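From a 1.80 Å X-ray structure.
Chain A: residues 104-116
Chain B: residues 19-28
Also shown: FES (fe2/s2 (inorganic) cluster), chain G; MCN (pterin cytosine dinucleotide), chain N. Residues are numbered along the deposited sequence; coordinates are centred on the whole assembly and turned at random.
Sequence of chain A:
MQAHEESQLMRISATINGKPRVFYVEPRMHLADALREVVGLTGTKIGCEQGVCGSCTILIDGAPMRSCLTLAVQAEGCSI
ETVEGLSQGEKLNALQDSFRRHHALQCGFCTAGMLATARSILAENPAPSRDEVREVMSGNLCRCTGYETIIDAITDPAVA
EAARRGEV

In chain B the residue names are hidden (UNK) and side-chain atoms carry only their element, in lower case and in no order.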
# COMPACT_ATOMS: atom_id res chain seq x y z
N ALA A 104 -22.83 -14.06 -12.31
CA ALA A 104 -23.80 -12.99 -12.13
C ALA A 104 -23.15 -11.62 -11.88
O ALA A 104 -23.84 -10.66 -11.54
CB ALA A 104 -24.76 -13.33 -10.99
N LEU A 105 -21.84 -11.55 -12.00
CA LEU A 105 -21.13 -10.28 -11.82
C LEU A 105 -19.87 -10.23 -12.69
O LEU A 105 -19.30 -11.25 -13.04
CB LEU A 105 -20.73 -10.05 -10.36
CG LEU A 105 -19.70 -11.02 -9.80
CD1 LEU A 105 -18.88 -10.34 -8.71
CD2 LEU A 105 -20.43 -12.25 -9.26
N GLN A 106 -19.48 -9.01 -13.04
CA GLN A 106 -18.31 -8.75 -13.84
C GLN A 106 -17.41 -7.74 -13.12
O GLN A 106 -16.43 -8.12 -12.45
CB GLN A 106 -18.73 -8.28 -15.23
CG GLN A 106 -19.13 -9.45 -16.15
CD GLN A 106 -19.53 -9.08 -17.58
OE1 GLN A 106 -18.89 -8.26 -18.23
NE2 GLN A 106 -20.58 -9.73 -18.07
N CYS A 107 -17.74 -6.46 -13.24
CA CYS A 107 -16.92 -5.47 -12.56
C CYS A 107 -17.23 -5.57 -11.06
O CYS A 107 -16.40 -5.22 -10.22
CB CYS A 107 -17.24 -4.08 -13.11
SG CYS A 107 -18.70 -3.27 -12.44
N GLY A 108 -18.43 -6.05 -10.76
CA GLY A 108 -18.84 -6.23 -9.37
C GLY A 108 -19.33 -5.03 -8.58
O GLY A 108 -19.64 -5.13 -7.38
N PHE A 109 -19.44 -3.88 -9.24
CA PHE A 109 -19.85 -2.67 -8.55
C PHE A 109 -21.31 -2.66 -8.08
O PHE A 109 -21.63 -2.08 -7.04
CB PHE A 109 -19.60 -1.45 -9.43
CG PHE A 109 -19.36 -0.19 -8.66
CD1 PHE A 109 -18.21 -0.05 -7.89
CD2 PHE A 109 -20.28 0.85 -8.69
CE1 PHE A 109 -17.98 1.13 -7.15
CE2 PHE A 109 -20.05 2.03 -7.96
CZ PHE A 109 -18.90 2.16 -7.20
N CYS A 110 -22.18 -3.31 -8.83
CA CYS A 110 -23.61 -3.36 -8.50
C CYS A 110 -23.95 -4.53 -7.59
O CYS A 110 -25.07 -4.62 -7.08
CB CYS A 110 -24.42 -3.55 -9.77
SG CYS A 110 -24.22 -5.23 -10.48
N THR A 111 -22.99 -5.42 -7.39
CA THR A 111 -23.22 -6.63 -6.62
C THR A 111 -23.75 -6.49 -5.20
O THR A 111 -24.69 -7.18 -4.83
CB THR A 111 -21.95 -7.50 -6.66
OG1 THR A 111 -21.53 -7.63 -8.02
CG2 THR A 111 -22.23 -8.90 -6.12
N ALA A 112 -23.16 -5.61 -4.40
CA ALA A 112 -23.65 -5.42 -3.03
C ALA A 112 -25.15 -5.08 -3.04
O ALA A 112 -25.94 -5.67 -2.29
CB ALA A 112 -22.85 -4.32 -2.33
N GLY A 113 -25.54 -4.14 -3.89
CA GLY A 113 -26.94 -3.76 -3.99
C GLY A 113 -27.83 -4.88 -4.51
O GLY A 113 -28.96 -5.05 -4.03
N MET A 114 -27.33 -5.64 -5.48
CA MET A 114 -28.07 -6.76 -6.04
C MET A 114 -28.40 -7.77 -4.94
O MET A 114 -29.53 -8.22 -4.82
CB MET A 114 -27.24 -7.47 -7.12
CG MET A 114 -27.11 -6.71 -8.43
SD MET A 114 -28.69 -6.56 -9.26
CE MET A 114 -28.24 -5.32 -10.54
N LEU A 115 -27.39 -8.11 -4.14
CA LEU A 115 -27.56 -9.07 -3.06
C LEU A 115 -28.59 -8.64 -2.02
O LEU A 115 -29.38 -9.46 -1.53
CB LEU A 115 -26.21 -9.34 -2.38
CG LEU A 115 -25.17 -10.08 -3.24
CD1 LEU A 115 -23.80 -10.02 -2.57
CD2 LEU A 115 -25.61 -11.52 -3.44
N ALA A 116 -28.59 -7.35 -1.68
CA ALA A 116 -29.53 -6.82 -0.70
C ALA A 116 -30.96 -7.03 -1.20
O ALA A 116 -31.81 -7.57 -0.49
CB ALA A 116 -29.26 -5.32 -0.47
N UNK B 19 -14.44 -20.96 -12.87
CA UNK B 19 -15.12 -19.93 -12.09
C UNK B 19 -14.14 -18.80 -11.80
O UNK B 19 -12.97 -19.04 -11.53
c UNK B 19 -17.28 -22.05 -9.64
c UNK B 19 -16.73 -21.61 -10.99
c UNK B 19 -17.86 -21.07 -11.87
c UNK B 19 -15.67 -20.52 -10.78
N UNK B 20 -14.63 -17.57 -11.84
CA UNK B 20 -13.77 -16.40 -11.63
C UNK B 20 -13.19 -16.28 -10.23
O UNK B 20 -13.90 -16.29 -9.23
n UNK B 20 -15.37 -10.92 -13.99
c UNK B 20 -14.53 -15.12 -11.98
n UNK B 20 -16.24 -10.80 -11.86
c UNK B 20 -15.16 -15.14 -13.37
n UNK B 20 -15.83 -12.84 -12.82
c UNK B 20 -15.38 -13.73 -13.89
c UNK B 20 -15.82 -11.52 -12.89
N UNK B 21 -11.87 -16.14 -10.15
CA UNK B 21 -11.22 -16.01 -8.86
C UNK B 21 -11.50 -14.66 -8.21
O UNK B 21 -11.44 -14.53 -6.99
n UNK B 21 -5.21 -17.36 -10.82
n UNK B 21 -7.50 -17.36 -10.66
c UNK B 21 -9.71 -16.25 -8.99
c UNK B 21 -6.36 -18.00 -10.91
c UNK B 21 -7.59 -15.94 -10.28
n UNK B 21 -6.38 -19.28 -11.24
c UNK B 21 -9.03 -15.47 -10.09
N UNK B 22 -11.84 -13.65 -9.01
CA UNK B 22 -12.11 -12.33 -8.44
C UNK B 22 -13.49 -12.22 -7.78
O UNK B 22 -13.72 -11.33 -6.96
c UNK B 22 -12.80 -11.41 -10.74
c UNK B 22 -12.04 -12.08 -11.87
c UNK B 22 -11.96 -11.23 -9.50
o UNK B 22 -11.59 -13.23 -11.69
o UNK B 22 -11.89 -11.46 -12.95
N UNK B 23 -14.40 -13.12 -8.13
CA UNK B 23 -15.76 -13.09 -7.60
C UNK B 23 -15.88 -13.10 -6.08
O UNK B 23 -16.75 -12.43 -5.53
c UNK B 23 -17.01 -14.05 -9.59
c UNK B 23 -16.59 -14.25 -8.14
o UNK B 23 -17.75 -14.92 -10.10
o UNK B 23 -16.60 -13.05 -10.21
N UNK B 24 -15.02 -13.85 -5.41
CA UNK B 24 -15.12 -13.96 -3.96
C UNK B 24 -14.96 -12.63 -3.22
O UNK B 24 -15.75 -12.33 -2.33
o UNK B 24 -14.38 -16.26 -4.08
c UNK B 24 -14.33 -15.21 -1.92
c UNK B 24 -14.13 -15.01 -3.42
N UNK B 25 -13.97 -11.83 -3.59
CA UNK B 25 -13.83 -10.56 -2.90
C UNK B 25 -14.92 -9.58 -3.35
O UNK B 25 -15.37 -8.75 -2.56
n UNK B 25 -9.83 -10.30 -6.66
n UNK B 25 -9.58 -8.45 -8.01
n UNK B 25 -10.41 -8.20 -5.88
c UNK B 25 -9.95 -8.99 -6.85
c UNK B 25 -12.44 -9.94 -3.15
c UNK B 25 -10.82 -8.68 -4.55
c UNK B 25 -12.17 -9.42 -4.55
N UNK B 26 -15.36 -9.71 -4.59
CA UNK B 26 -16.38 -8.82 -5.14
C UNK B 26 -17.80 -9.12 -4.65
O UNK B 26 -18.71 -8.31 -4.83
c UNK B 26 -15.10 -8.58 -8.83
c UNK B 26 -15.01 -8.42 -7.31
c UNK B 26 -16.34 -8.84 -6.67
c UNK B 26 -14.67 -6.98 -6.93
N UNK B 27 -17.98 -10.28 -4.03
CA UNK B 27 -19.30 -10.68 -3.51
C UNK B 27 -19.38 -10.48 -2.00
O UNK B 27 -20.46 -10.61 -1.41
c UNK B 27 -21.49 -12.25 -5.40
c UNK B 27 -19.69 -14.00 -5.52
c UNK B 27 -19.57 -12.16 -3.83
c UNK B 27 -20.00 -12.54 -5.24
N UNK B 28 -18.25 -10.17 -1.38
CA UNK B 28 -18.20 -9.98 0.06
C UNK B 28 -17.91 -8.55 0.49
O UNK B 28 -17.63 -8.29 1.66
o UNK B 28 -15.88 -10.65 0.03
c UNK B 28 -17.53 -12.36 0.52
c UNK B 28 -17.14 -10.89 0.68
FE1 FES G . -20.58 -4.28 -13.34
FE2 FES G . -23.04 -5.03 -12.50
S1 FES G . -21.28 -6.32 -12.53
S2 FES G . -22.34 -3.00 -13.07
N1 MCN N . -12.38 -13.91 -23.80
C2 MCN N . -12.22 -15.33 -23.77
N3 MCN N . -11.90 -15.87 -25.01
C4 MCN N . -11.72 -15.17 -26.20
C5 MCN N . -11.90 -13.71 -26.17
C6 MCN N . -12.22 -13.10 -24.98
O2 MCN N . -12.40 -15.96 -22.76
N4 MCN N . -11.40 -15.79 -27.32
C1' MCN N . -12.71 -13.26 -22.41
C2D MCN N . -11.41 -12.67 -21.70
O2' MCN N . -11.51 -12.81 -20.24
C3' MCN N . -11.36 -11.24 -22.20
C4D MCN N . -12.81 -10.81 -22.26
O4D MCN N . -13.58 -12.09 -22.49
O3' MCN N . -10.59 -10.41 -21.26
C5' MCN N . -13.13 -9.65 -23.24
O5' MCN N . -12.57 -10.04 -24.47
PA MCN N . -11.53 -9.18 -25.30
O1A MCN N . -10.23 -9.92 -25.21
O2A MCN N . -12.22 -8.95 -26.64
O3A MCN N . -11.35 -7.65 -24.78
PB MCN N . -10.58 -7.06 -23.51
O1B MCN N . -9.50 -6.16 -24.04
O2B MCN N . -10.17 -8.14 -22.56
O3B MCN N . -11.70 -6.19 -22.77
C10 MCN N . -12.02 -4.89 -23.20
C9' MCN N . -13.33 -5.00 -23.89
C8' MCN N . -13.69 -3.54 -24.28
S8' MCN N . -12.56 -2.76 -25.42
C7' MCN N . -14.76 -2.86 -23.87
S7' MCN N . -15.15 -1.17 -24.31
C6' MCN N . -15.72 -3.56 -22.85
C7 MCN N . -15.66 -5.05 -22.99
O9' MCN N . -14.33 -5.53 -22.90
N5' MCN N . -15.38 -2.95 -21.49
C4A MCN N . -15.94 -3.82 -20.47
N8' MCN N . -16.47 -5.72 -21.91
C4B MCN N . -16.50 -5.10 -20.63
N1' MCN N . -17.04 -5.91 -19.59
C2' MCN N . -16.98 -5.36 -18.36
N2' MCN N . -17.49 -6.09 -17.34
N3' MCN N . -16.42 -4.12 -18.10
C4' MCN N . -15.84 -3.25 -19.09
O4' MCN N . -15.37 -2.18 -18.78
O HOH W 1 -19.31 -13.88 -11.95
O HOH W 2 -17.57 -5.85 -5.27

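Position 19 carries four carbons forked at the second, all far from chain A; this is Leu19(B). At position 20 three carbons lead to a nitrogen and then to a carbon bearing two more nitrogens, a guanidinium; the CA-to-CB bond points toward the other stretch, and a terminal nitrogen meets Gln106(A) O. This is Arg20(B). Its NH1 donates to Gln106(A) O at 2.8 Å with a nearly straight angle, while a weak bond runs from NH2 to the same Gln106(A) O at 3.4 Å. That oxygen lies at the guanidinium edge, near its plane. Leu105(A) O instead sits over one face, 3.3 Å from Arg20(B) NH1, where the angle is too poor for a hydrogen bond.

Position 21 repeats the guanidinium pattern but extends out of reach of chain A, as Arg21(B). Position 22 has three carbons, the third carrying two oxygens, and makes no contact across the stretches; it is Glu22(B). Position 23 is one carbon shorter, two carbons with two oxygens on the second, and one oxygen approaches Leu105(A) CG: Asp23(B), whose OD1 lies 3.7 Å from that Leu105(A) CG. The same OD1 accepts from Arg20(B) NE at 2.7 Å in a salt bridge, which ties the guanidinium to its own chain.

Position 24, one carbon bearing an oxygen and a second carbon, has its CA-to-CB bond pointing away from chain A and is Thr24(B). Position 25 shows a third guanidinium, again without a contact on chain A: Arg25(B). At position 26 four carbons fork at the second, the CA-to-CB bond points toward chain A, and the carbons pack on Leu105(A) and near Cys107(A) O, identifying Leu26(B); its CB packs 3.6 Å from Leu105(A) CD1, and its CD1 is 3.9 Å from Cys107(A) O. Position 27 has the same forked four-carbon chain, and one terminal carbon lies against Thr111(A) CG2; it is Leu27(B), whose CD2 is 3.5 Å from Thr111(A) CG2. Position 28 resembles 24, its CA-to-CB bond likewise pointing away: Thr28(B), whose OG1 donates to Thr24(B) O at 2.9 Å.

The contact combines an apolar patch with backbone polar links. Leu105(A) extends its branches to Leu26(B) and Leu27(B), and Leu115(A) CD1 adds an approach of 4.3 Å to Leu27(B) CD2. Gly108(A) has positive phi, and a CB there would come within 3.1 Å of Leu26(B) CB, so its bareness permits the close backbone approach. Two waters bridge the stretches: one donates to Leu105(A) O and Asp23(B) OD2, the other to Gly108(A) O and Leu26(B) O. Arg20(B) thus grips a segment whose next residue, Cys107(A), binds FES FE1 through SG at 2.3 Å.

Chain B, residues 19-28: LRREDTRLLT
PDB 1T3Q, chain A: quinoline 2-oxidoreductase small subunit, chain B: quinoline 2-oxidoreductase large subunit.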